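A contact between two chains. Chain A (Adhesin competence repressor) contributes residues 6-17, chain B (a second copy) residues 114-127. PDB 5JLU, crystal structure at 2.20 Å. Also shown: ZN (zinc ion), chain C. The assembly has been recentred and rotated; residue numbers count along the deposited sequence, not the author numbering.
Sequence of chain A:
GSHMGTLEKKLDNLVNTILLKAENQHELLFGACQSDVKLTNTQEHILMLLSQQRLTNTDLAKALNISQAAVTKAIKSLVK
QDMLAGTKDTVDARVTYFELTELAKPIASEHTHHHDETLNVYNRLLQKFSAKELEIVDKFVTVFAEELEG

Chain A 6-17: TLEKKLDNLVNT
Chain B 114-127: HHDETLNVYNRLLQ

Two helices cross obliquely, residues 7-17 of chain A over 114-127 of chain B, with 120° between their N-to-C directions and axes 8.8 Å apart at closest approach. The register is set where CA of Glu A8 lies 5.3 Å from CA of Tyr B122. Both backbones keep helical phi/psi near -63/-41 with i to i+4 hydrogen bonds, weak at Asn B120 and Val B121. Thr A6 (phi/psi -71/161, chi1 p) caps the first helix, its OG1 accepting from Lys A9 N at 3.1 Å. Together the stretches bury 635 Å².

Along chain B the contact opens at His B115, whose CA-to-CB bond points toward chain A. With chi1 m and chi2 -81°, its two ring nitrogens do different work: ND1 donates to OD1 of Asp A12 (chi1 t) at 2.8 Å, near the ring plane, while NE2 binds the zinc ion ZN at 2.1 Å. An acceptor at ND1 suits a histidine that coordinates through NE2. Water 1, 2.2 Å from ZN through its O, donates to OD1 of Asn A16 (chi1 m) at 2.7 Å, so chain A reaches the metal site through a ligand water. Two further waters and two atoms from elsewhere in the structure complete the zinc's ligands.

Thr B118, chi1 p, turns its OG1 back to donate to His B115 O at 2.7 Å, satisfying the hydroxyl within its own helix. It also helps form, with His B115, Leu B119 and Tyr B122, the hole that receives Asp A12 as a knob. Leu B119 (m, t) lines that hole with CD2, 3.8 Å from Asp A12 CB and 3.7 Å from Glu A8 O; the aspartate thus packs its methylene while its carboxylate bonds.

Tyr B122 (chi1 m, chi2 -36°) is the buried centre. Leu A11 CB lies over one ring face, 4.1 Å from the centroid, a CH-pi contact, and Leu A11 CD1 (m, t) lies 3.9 Å from Tyr B122 CB. Val A15 CG2 (chi1 t) approaches Tyr B122 OH to 3.3 Å.

The next residue, Asn B123 (chi1 t, chi2 -96°), uses both ends of its amide: ND2 donates to OE2 of Glu A8 at 2.9 Å, and OD1 accepts from NE2 of Gln B127 at 3.0 Å. Glu A8 folds to reach it, with chi1 m, chi2 p and chi3 -4°.

Leu B125 (t, t) adds a light apolar touch, and Leu B126 (m, t) closes the contact, CD1 3.7 Å from Leu A7 CB and CD2 4.3 Å from Leu A11 CD1. The rule is that leucine, valine and tyrosine pack through the crossing, while two hydrogen bonds, His B115 to Asp A12 and Asn B123 to Glu A8, are set among them.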

# COMPACT_ATOMS: atom_id res chain seq x y z
N THR A 6 -20.20 -3.37 -6.91
CA THR A 6 -20.09 -4.43 -5.94
C THR A 6 -19.21 -4.03 -4.73
O THR A 6 -18.43 -3.10 -4.80
CB THR A 6 -19.50 -5.67 -6.59
OG1 THR A 6 -18.23 -5.32 -7.14
CG2 THR A 6 -20.48 -6.22 -7.71
N LEU A 7 -19.36 -4.75 -3.61
CA LEU A 7 -18.46 -4.54 -2.49
C LEU A 7 -17.01 -5.03 -2.82
O LEU A 7 -16.07 -4.46 -2.33
CB LEU A 7 -18.95 -5.21 -1.24
CG LEU A 7 -19.86 -4.35 -0.35
CD1 LEU A 7 -20.75 -3.36 -1.10
CD2 LEU A 7 -20.72 -5.26 0.53
N GLU A 8 -16.91 -6.07 -3.63
CA GLU A 8 -15.65 -6.64 -4.18
C GLU A 8 -14.86 -5.51 -4.78
O GLU A 8 -13.71 -5.28 -4.41
CB GLU A 8 -15.96 -7.68 -5.26
CG GLU A 8 -16.51 -8.97 -4.71
CD GLU A 8 -18.05 -9.03 -4.42
OE1 GLU A 8 -18.83 -8.04 -4.57
OE2 GLU A 8 -18.48 -10.13 -4.04
N LYS A 9 -15.54 -4.74 -5.62
CA LYS A 9 -14.91 -3.60 -6.28
C LYS A 9 -14.56 -2.49 -5.35
O LYS A 9 -13.55 -1.85 -5.56
CB LYS A 9 -15.81 -3.01 -7.37
CG LYS A 9 -15.33 -3.23 -8.77
CD LYS A 9 -16.01 -4.38 -9.47
CE LYS A 9 -15.49 -4.43 -10.91
NZ LYS A 9 -16.34 -5.27 -11.79
N LYS A 10 -15.40 -2.20 -4.35
CA LYS A 10 -14.99 -1.18 -3.42
C LYS A 10 -13.80 -1.63 -2.64
O LYS A 10 -13.03 -0.76 -2.26
CB LYS A 10 -16.07 -0.82 -2.42
CG LYS A 10 -17.33 -0.29 -3.08
CD LYS A 10 -18.28 0.16 -1.98
CE LYS A 10 -19.60 0.61 -2.58
NZ LYS A 10 -20.19 1.68 -1.74
N LEU A 11 -13.70 -2.92 -2.29
CA LEU A 11 -12.51 -3.35 -1.60
C LEU A 11 -11.27 -3.18 -2.50
O LEU A 11 -10.23 -2.74 -2.01
CB LEU A 11 -12.57 -4.78 -1.10
CG LEU A 11 -13.30 -5.12 0.17
CD1 LEU A 11 -13.27 -6.63 0.39
CD2 LEU A 11 -12.61 -4.42 1.33
N ASP A 12 -11.39 -3.54 -3.78
CA ASP A 12 -10.31 -3.44 -4.75
C ASP A 12 -9.85 -1.98 -4.77
O ASP A 12 -8.64 -1.71 -4.64
CB ASP A 12 -10.81 -3.88 -6.12
CG ASP A 12 -9.69 -3.95 -7.18
OD1 ASP A 12 -8.63 -4.54 -6.93
OD2 ASP A 12 -9.91 -3.44 -8.29
N ASN A 13 -10.82 -1.06 -4.83
CA ASN A 13 -10.53 0.39 -4.82
C ASN A 13 -9.96 0.85 -3.52
O ASN A 13 -9.11 1.69 -3.54
CB ASN A 13 -11.72 1.26 -5.22
CG ASN A 13 -12.17 0.98 -6.66
OD1 ASN A 13 -11.35 0.73 -7.53
ND2 ASN A 13 -13.46 1.03 -6.90
N LEU A 14 -10.35 0.23 -2.42
CA LEU A 14 -9.78 0.60 -1.13
C LEU A 14 -8.32 0.24 -1.12
O LEU A 14 -7.49 1.05 -0.80
CB LEU A 14 -10.54 -0.07 0.00
CG LEU A 14 -10.06 0.23 1.42
CD1 LEU A 14 -10.18 1.71 1.78
CD2 LEU A 14 -10.90 -0.60 2.36
N VAL A 15 -7.98 -0.97 -1.53
CA VAL A 15 -6.59 -1.35 -1.61
C VAL A 15 -5.74 -0.39 -2.53
O VAL A 15 -4.57 -0.03 -2.21
CB VAL A 15 -6.51 -2.83 -1.99
CG1 VAL A 15 -5.10 -3.32 -2.25
CG2 VAL A 15 -7.12 -3.68 -0.89
N ASN A 16 -6.34 0.03 -3.65
CA ASN A 16 -5.63 0.85 -4.62
C ASN A 16 -5.38 2.21 -4.07
O ASN A 16 -4.27 2.75 -4.33
CB ASN A 16 -6.39 0.97 -5.99
CG ASN A 16 -6.39 -0.34 -6.77
OD1 ASN A 16 -5.58 -1.26 -6.49
ND2 ASN A 16 -7.29 -0.46 -7.69
N THR A 17 -6.37 2.76 -3.35
CA THR A 17 -6.22 4.09 -2.79
C THR A 17 -5.17 4.06 -1.69
O THR A 17 -4.29 4.96 -1.64
CB THR A 17 -7.53 4.86 -2.38
OG1 THR A 17 -7.67 4.90 -0.98
CG2 THR A 17 -8.71 4.36 -3.01
N HIS B 114 -4.36 -10.18 -12.57
CA HIS B 114 -4.15 -10.26 -11.11
C HIS B 114 -5.21 -9.50 -10.27
O HIS B 114 -5.56 -9.96 -9.18
CB HIS B 114 -2.73 -9.80 -10.70
CG HIS B 114 -1.63 -10.77 -11.08
ND1 HIS B 114 -0.35 -10.68 -10.58
CD2 HIS B 114 -1.65 -11.87 -11.88
CE1 HIS B 114 0.38 -11.67 -11.07
NE2 HIS B 114 -0.38 -12.41 -11.86
N HIS B 115 -5.69 -8.35 -10.75
CA HIS B 115 -6.83 -7.66 -10.14
C HIS B 115 -8.12 -8.52 -10.20
O HIS B 115 -8.86 -8.55 -9.21
CB HIS B 115 -7.02 -6.21 -10.65
CG HIS B 115 -6.12 -5.26 -9.94
ND1 HIS B 115 -6.41 -4.75 -8.69
CD2 HIS B 115 -4.85 -4.85 -10.23
CE1 HIS B 115 -5.38 -4.06 -8.24
NE2 HIS B 115 -4.45 -4.06 -9.18
N ASP B 116 -8.34 -9.19 -11.33
CA ASP B 116 -9.50 -10.04 -11.51
C ASP B 116 -9.43 -11.18 -10.52
O ASP B 116 -10.40 -11.44 -9.81
CB ASP B 116 -9.65 -10.54 -12.94
CG ASP B 116 -10.00 -9.43 -13.91
OD1 ASP B 116 -10.71 -8.50 -13.52
OD2 ASP B 116 -9.57 -9.47 -15.08
N GLU B 117 -8.28 -11.79 -10.37
CA GLU B 117 -8.19 -12.87 -9.40
C GLU B 117 -8.43 -12.38 -8.01
O GLU B 117 -9.09 -13.07 -7.24
CB GLU B 117 -6.88 -13.65 -9.51
CG GLU B 117 -6.79 -14.40 -10.85
CD GLU B 117 -5.43 -15.08 -11.14
OE1 GLU B 117 -4.35 -14.68 -10.60
OE2 GLU B 117 -5.45 -16.04 -11.96
N THR B 118 -7.93 -11.18 -7.67
CA THR B 118 -8.09 -10.73 -6.28
C THR B 118 -9.60 -10.43 -5.99
O THR B 118 -10.00 -10.51 -4.86
CB THR B 118 -7.27 -9.48 -5.93
OG1 THR B 118 -7.73 -8.39 -6.73
CG2 THR B 118 -5.77 -9.66 -6.20
N LEU B 119 -10.36 -9.97 -6.98
CA LEU B 119 -11.79 -9.81 -6.86
C LEU B 119 -12.50 -11.10 -6.41
O LEU B 119 -13.39 -11.05 -5.56
CB LEU B 119 -12.41 -9.29 -8.18
CG LEU B 119 -12.07 -7.88 -8.57
CD1 LEU B 119 -12.73 -7.57 -9.89
CD2 LEU B 119 -12.57 -6.89 -7.52
N ASN B 120 -12.07 -12.25 -6.89
CA ASN B 120 -12.61 -13.50 -6.36
C ASN B 120 -12.25 -13.74 -4.95
O ASN B 120 -13.02 -14.31 -4.18
CB ASN B 120 -12.16 -14.70 -7.22
CG ASN B 120 -12.54 -14.52 -8.69
OD1 ASN B 120 -13.34 -13.65 -9.04
ND2 ASN B 120 -11.89 -15.27 -9.56
N VAL B 121 -11.05 -13.32 -4.56
CA VAL B 121 -10.68 -13.41 -3.19
C VAL B 121 -11.56 -12.56 -2.32
O VAL B 121 -11.99 -12.96 -1.22
CB VAL B 121 -9.20 -13.08 -2.97
CG1 VAL B 121 -8.86 -13.01 -1.48
CG2 VAL B 121 -8.31 -14.14 -3.67
N TYR B 122 -11.85 -11.36 -2.78
CA TYR B 122 -12.73 -10.52 -1.97
C TYR B 122 -14.17 -11.14 -1.95
O TYR B 122 -14.82 -11.15 -0.90
CB TYR B 122 -12.72 -9.12 -2.54
CG TYR B 122 -11.36 -8.42 -2.59
CD1 TYR B 122 -10.41 -8.60 -1.58
CD2 TYR B 122 -11.07 -7.57 -3.58
CE1 TYR B 122 -9.18 -7.96 -1.63
CE2 TYR B 122 -9.85 -6.90 -3.64
CZ TYR B 122 -8.92 -7.10 -2.64
OH TYR B 122 -7.75 -6.42 -2.64
N ASN B 123 -14.64 -11.66 -3.08
CA ASN B 123 -15.97 -12.34 -3.11
C ASN B 123 -16.06 -13.43 -2.09
O ASN B 123 -16.92 -13.36 -1.15
CB ASN B 123 -16.28 -12.86 -4.52
CG ASN B 123 -17.63 -13.61 -4.58
OD1 ASN B 123 -17.63 -14.77 -4.50
ND2 ASN B 123 -18.74 -12.91 -4.63
N ARG B 124 -15.09 -14.32 -2.08
CA ARG B 124 -15.11 -15.41 -1.08
C ARG B 124 -15.15 -14.89 0.34
O ARG B 124 -15.77 -15.44 1.24
CB ARG B 124 -13.89 -16.27 -1.17
CG ARG B 124 -13.63 -16.90 -2.55
CD ARG B 124 -12.51 -17.97 -2.48
NE ARG B 124 -11.06 -17.60 -2.41
CZ ARG B 124 -10.33 -17.30 -1.30
NH1 ARG B 124 -9.01 -17.05 -1.41
NH2 ARG B 124 -10.88 -17.23 -0.09
N LEU B 125 -14.43 -13.83 0.59
CA LEU B 125 -14.40 -13.36 1.96
C LEU B 125 -15.72 -12.67 2.37
O LEU B 125 -16.22 -12.85 3.48
CB LEU B 125 -13.22 -12.48 2.02
CG LEU B 125 -12.77 -11.39 2.92
CD1 LEU B 125 -11.40 -10.97 2.32
CD2 LEU B 125 -13.75 -10.23 2.89
N LEU B 126 -16.28 -11.89 1.45
CA LEU B 126 -17.52 -11.27 1.67
C LEU B 126 -18.66 -12.32 1.90
O LEU B 126 -19.49 -12.17 2.81
CB LEU B 126 -17.77 -10.32 0.49
CG LEU B 126 -16.83 -9.10 0.48
CD1 LEU B 126 -17.01 -8.31 -0.81
CD2 LEU B 126 -17.03 -8.18 1.65
N GLN B 127 -18.60 -13.44 1.18
CA GLN B 127 -19.55 -14.52 1.29
C GLN B 127 -19.77 -15.01 2.70
O GLN B 127 -20.82 -15.53 2.99
CB GLN B 127 -19.14 -15.71 0.46
CG GLN B 127 -19.55 -15.57 -0.98
CD GLN B 127 -19.47 -16.87 -1.73
OE1 GLN B 127 -19.70 -17.93 -1.16
NE2 GLN B 127 -19.22 -16.79 -3.03
ZN ZN C . -2.74 -2.82 -9.11
O HOH W 1 -3.10 -2.29 -7.04
O HOH W 2 -0.77 -1.87 -8.89
O HOH W 3 -1.86 -4.48 -8.36